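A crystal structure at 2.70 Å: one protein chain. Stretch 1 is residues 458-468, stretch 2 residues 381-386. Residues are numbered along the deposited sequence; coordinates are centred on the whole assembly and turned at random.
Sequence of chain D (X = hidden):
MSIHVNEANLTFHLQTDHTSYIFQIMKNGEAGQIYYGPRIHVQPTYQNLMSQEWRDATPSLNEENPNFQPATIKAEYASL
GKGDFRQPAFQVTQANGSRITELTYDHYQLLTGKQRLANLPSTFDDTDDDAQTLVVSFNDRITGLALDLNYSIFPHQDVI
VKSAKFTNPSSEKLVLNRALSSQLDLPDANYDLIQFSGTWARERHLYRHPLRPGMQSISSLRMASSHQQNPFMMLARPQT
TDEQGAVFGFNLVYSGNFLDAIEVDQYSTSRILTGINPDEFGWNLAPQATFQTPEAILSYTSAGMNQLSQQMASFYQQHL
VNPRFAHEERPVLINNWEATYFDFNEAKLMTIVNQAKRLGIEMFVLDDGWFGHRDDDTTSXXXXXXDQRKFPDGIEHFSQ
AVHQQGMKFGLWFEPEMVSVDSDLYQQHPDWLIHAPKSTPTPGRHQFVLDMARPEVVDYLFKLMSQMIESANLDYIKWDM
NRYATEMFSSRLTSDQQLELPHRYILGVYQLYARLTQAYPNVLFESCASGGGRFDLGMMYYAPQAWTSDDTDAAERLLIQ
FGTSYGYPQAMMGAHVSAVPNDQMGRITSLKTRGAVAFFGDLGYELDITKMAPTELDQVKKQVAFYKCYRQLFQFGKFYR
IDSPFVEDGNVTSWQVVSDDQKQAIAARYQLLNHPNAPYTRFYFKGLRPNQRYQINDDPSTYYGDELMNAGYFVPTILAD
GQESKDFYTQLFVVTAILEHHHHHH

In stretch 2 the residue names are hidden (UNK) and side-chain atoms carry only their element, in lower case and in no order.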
# COMPACT_ATOMS: atom_id res chain seq x y z
N ASP D 458 -22.62 -50.00 7.58
CA ASP D 458 -23.38 -50.92 8.43
C ASP D 458 -22.52 -51.55 9.51
O ASP D 458 -22.94 -51.67 10.66
CB ASP D 458 -24.01 -52.04 7.60
CG ASP D 458 -25.19 -51.57 6.76
OD1 ASP D 458 -25.77 -50.48 7.04
OD2 ASP D 458 -25.54 -52.31 5.80
N TYR D 459 -21.32 -51.94 9.13
CA TYR D 459 -20.36 -52.53 10.05
C TYR D 459 -19.94 -51.53 11.11
O TYR D 459 -19.77 -51.88 12.28
CB TYR D 459 -19.14 -53.06 9.29
CG TYR D 459 -18.02 -53.56 10.17
CD1 TYR D 459 -18.05 -54.83 10.72
CD2 TYR D 459 -16.92 -52.76 10.43
CE1 TYR D 459 -17.01 -55.30 11.54
CE2 TYR D 459 -15.88 -53.21 11.23
CZ TYR D 459 -15.93 -54.48 11.78
OH TYR D 459 -14.89 -54.91 12.58
N LEU D 460 -19.77 -50.28 10.69
CA LEU D 460 -19.32 -49.25 11.61
C LEU D 460 -20.46 -48.82 12.52
O LEU D 460 -20.28 -48.69 13.73
CB LEU D 460 -18.75 -48.05 10.85
CG LEU D 460 -17.45 -48.38 10.11
CD1 LEU D 460 -17.00 -47.20 9.28
CD2 LEU D 460 -16.38 -48.79 11.09
N PHE D 461 -21.65 -48.62 11.94
CA PHE D 461 -22.81 -48.28 12.75
C PHE D 461 -23.04 -49.32 13.84
O PHE D 461 -23.28 -48.98 14.99
CB PHE D 461 -24.07 -48.13 11.92
CG PHE D 461 -25.31 -48.03 12.75
CD1 PHE D 461 -25.76 -46.79 13.20
CD2 PHE D 461 -26.01 -49.16 13.11
CE1 PHE D 461 -26.89 -46.69 13.97
CE2 PHE D 461 -27.14 -49.06 13.89
CZ PHE D 461 -27.58 -47.83 14.32
N LYS D 462 -22.98 -50.59 13.47
CA LYS D 462 -23.20 -51.65 14.44
C LYS D 462 -22.16 -51.63 15.56
O LYS D 462 -22.51 -51.73 16.73
CB LYS D 462 -23.24 -53.03 13.77
CG LYS D 462 -23.22 -54.18 14.78
CD LYS D 462 -23.30 -55.55 14.13
CE LYS D 462 -22.90 -56.64 15.12
NZ LYS D 462 -22.65 -57.94 14.44
N LEU D 463 -20.89 -51.48 15.20
CA LEU D 463 -19.80 -51.45 16.17
C LEU D 463 -19.84 -50.26 17.14
O LEU D 463 -19.51 -50.39 18.33
CB LEU D 463 -18.45 -51.47 15.45
CG LEU D 463 -17.75 -52.81 15.70
CD1 LEU D 463 -16.40 -52.90 15.02
CD2 LEU D 463 -17.62 -53.01 17.19
N MSE D 464 -20.26 -49.11 16.64
CA MSE D 464 -20.30 -47.91 17.48
C MSE D 464 -21.51 -47.86 18.41
O MSE D 464 -21.37 -47.50 19.58
CB MSE D 464 -20.21 -46.66 16.62
CG MSE D 464 -18.83 -46.46 16.05
SE MSE D 464 -18.63 -44.77 15.11
CE MSE D 464 -18.10 -45.48 13.39
N SER D 465 -22.68 -48.24 17.89
CA SER D 465 -23.89 -48.29 18.71
C SER D 465 -23.75 -49.33 19.81
O SER D 465 -24.24 -49.15 20.92
CB SER D 465 -25.12 -48.54 17.85
OG SER D 465 -24.89 -49.60 16.95
N GLN D 466 -23.05 -50.42 19.51
CA GLN D 466 -22.81 -51.43 20.53
C GLN D 466 -22.01 -50.84 21.67
O GLN D 466 -22.16 -51.26 22.82
CB GLN D 466 -22.10 -52.64 19.94
CG GLN D 466 -22.97 -53.48 19.03
CD GLN D 466 -22.31 -54.76 18.59
OE1 GLN D 466 -21.10 -54.95 18.76
NE2 GLN D 466 -23.10 -55.66 18.01
N MSE D 467 -21.17 -49.86 21.35
CA MSE D 467 -20.30 -49.23 22.33
C MSE D 467 -21.01 -48.11 23.11
O MSE D 467 -20.74 -47.89 24.29
CB MSE D 467 -19.05 -48.69 21.65
CG MSE D 467 -17.93 -48.34 22.62
SE MSE D 467 -17.21 -49.89 23.61
CE MSE D 467 -17.01 -51.11 22.10
N ILE D 468 -21.93 -47.43 22.43
CA ILE D 468 -22.75 -46.40 23.04
C ILE D 468 -23.74 -47.02 24.02
O ILE D 468 -23.97 -46.46 25.09
CB ILE D 468 -23.55 -45.62 21.99
CG1 ILE D 468 -22.61 -44.79 21.12
CG2 ILE D 468 -24.57 -44.73 22.65
CD1 ILE D 468 -23.29 -44.22 19.89
N UNK D 381 -6.17 -49.78 14.43
CA UNK D 381 -7.14 -48.90 13.82
C UNK D 381 -8.13 -49.69 12.99
O UNK D 381 -7.84 -50.08 11.88
c UNK D 381 -6.44 -47.85 12.95
c UNK D 381 -6.88 -46.16 14.80
c UNK D 381 -5.76 -45.45 12.68
c UNK D 381 -6.78 -46.39 13.29
N UNK D 382 -9.30 -49.94 13.55
CA UNK D 382 -10.34 -50.70 12.89
C UNK D 382 -10.97 -51.68 13.86
O UNK D 382 -12.03 -52.24 13.60
N UNK D 383 -10.31 -51.88 14.99
CA UNK D 383 -10.75 -52.83 16.00
C UNK D 383 -11.47 -52.12 17.15
O UNK D 383 -10.94 -52.02 18.26
c UNK D 383 -9.56 -53.61 16.54
o UNK D 383 -9.64 -54.82 14.51
c UNK D 383 -8.96 -54.54 15.52
o UNK D 383 -7.81 -54.98 15.73
N UNK D 384 -12.67 -51.66 16.88
CA UNK D 384 -13.42 -50.85 17.83
C UNK D 384 -14.05 -51.67 18.96
O UNK D 384 -15.27 -51.66 19.16
c UNK D 384 -11.16 -46.63 17.12
c UNK D 384 -10.83 -46.18 15.83
c UNK D 384 -12.11 -47.63 17.31
c UNK D 384 -12.38 -47.71 14.91
n UNK D 384 -13.13 -48.40 13.99
c UNK D 384 -11.42 -46.71 14.72
c UNK D 384 -13.95 -49.28 14.66
c UNK D 384 -14.43 -49.98 17.08
c UNK D 384 -12.74 -48.18 16.19
c UNK D 384 -13.76 -49.17 16.00
N UNK D 385 -13.19 -52.37 19.68
CA UNK D 385 -13.60 -53.11 20.86
C UNK D 385 -12.52 -52.98 21.93
O UNK D 385 -11.38 -52.62 21.62
c UNK D 385 -13.05 -55.65 18.42
c UNK D 385 -11.60 -55.51 20.30
c UNK D 385 -12.06 -56.29 17.71
c UNK D 385 -10.82 -56.53 18.29
c UNK D 385 -13.91 -54.56 20.50
c UNK D 385 -10.60 -56.14 19.58
c UNK D 385 -12.83 -55.25 19.72
N UNK D 386 -12.88 -53.27 23.18
CA UNK D 386 -12.04 -53.02 24.35
C UNK D 386 -10.67 -53.73 24.41
O UNK D 386 -10.55 -54.92 24.08
c UNK D 386 -14.32 -53.12 25.44
c UNK D 386 -12.26 -52.56 26.81
c UNK D 386 -12.81 -53.36 25.64

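Position 381 carries four side-chain carbons and no heteroatom, the chain forking at its second carbon; it is buried but out of reach of the helix. That is the skeleton of leucine, for isoleucine would branch at the first, and the residue is L381.

Position 382 has no side-chain atoms at all, and the backbone agrees: at phi 136° and psi -14° a CB would be jammed against the carbonyl oxygen of the residue before. The position meets the helix through its backbone, O of 382 lying 4.0 Å from OH of Y459, too far for a hydrogen bond. The residue is glycine, G382.

At position 383 two carbons are present, the second bearing two oxygens, a short carboxylate. The CA-to-CB bond points away from the helix, and the side chain makes no contact with stretch 1. The same atom pattern without an oxygen replaced by nitrogen excludes asparagine, so this is aspartate. Both carboxylate oxygens of D383 are hydrogen-bonded elsewhere in the structure.

Position 384 shows one carbon leading into fused five- and six-membered rings that hold eight carbons and one nitrogen, an indole, and its CA-to-CB bond points toward the helix. Its CB lies 4.1 Å from CD1 of L463. Only tryptophan fits. In W384 the five-membered ring brings CD1 to 4.3 Å from CD2 of L460, while CD1 of L463 sits at the ring edge, near its plane.

Position 385 has one carbon followed by a six-carbon ring with no hydroxyl oxygen. Its CA-to-CB bond is directed sideways, and its closest contact uses the backbone: CA of 385 lies 4.1 Å from CE of M467. The ring identifies phenylalanine, and F385 is exposed.

Position 386 has three carbons, one carrying the other two, and its side chain makes no contact with stretch 1. This branching at CB, with carbon alone, identifies valine, V386.

The contact is small, burying 288 Å² over both sides, and no hydrogen bond crosses it. W384 contributes the largest share, with L463 and M467, one helical turn apart, as the main partners on stretch 1. Both direct their CA-to-CB bonds toward the loop and close on the same backbone carbonyl: O of W384 is 3.4 Å from CD2 of L463 and 3.5 Å from CE of the selenomethionine M467. L460 adds an apolar contact with the indole. Within the loop, a 2.7 Å hydrogen bond from N of F385 to O of D383 spans the tryptophan. With no hydrogen bond across it, the contact rests on van der Waals packing.

Stretch 2 (381-386) LGDWFV
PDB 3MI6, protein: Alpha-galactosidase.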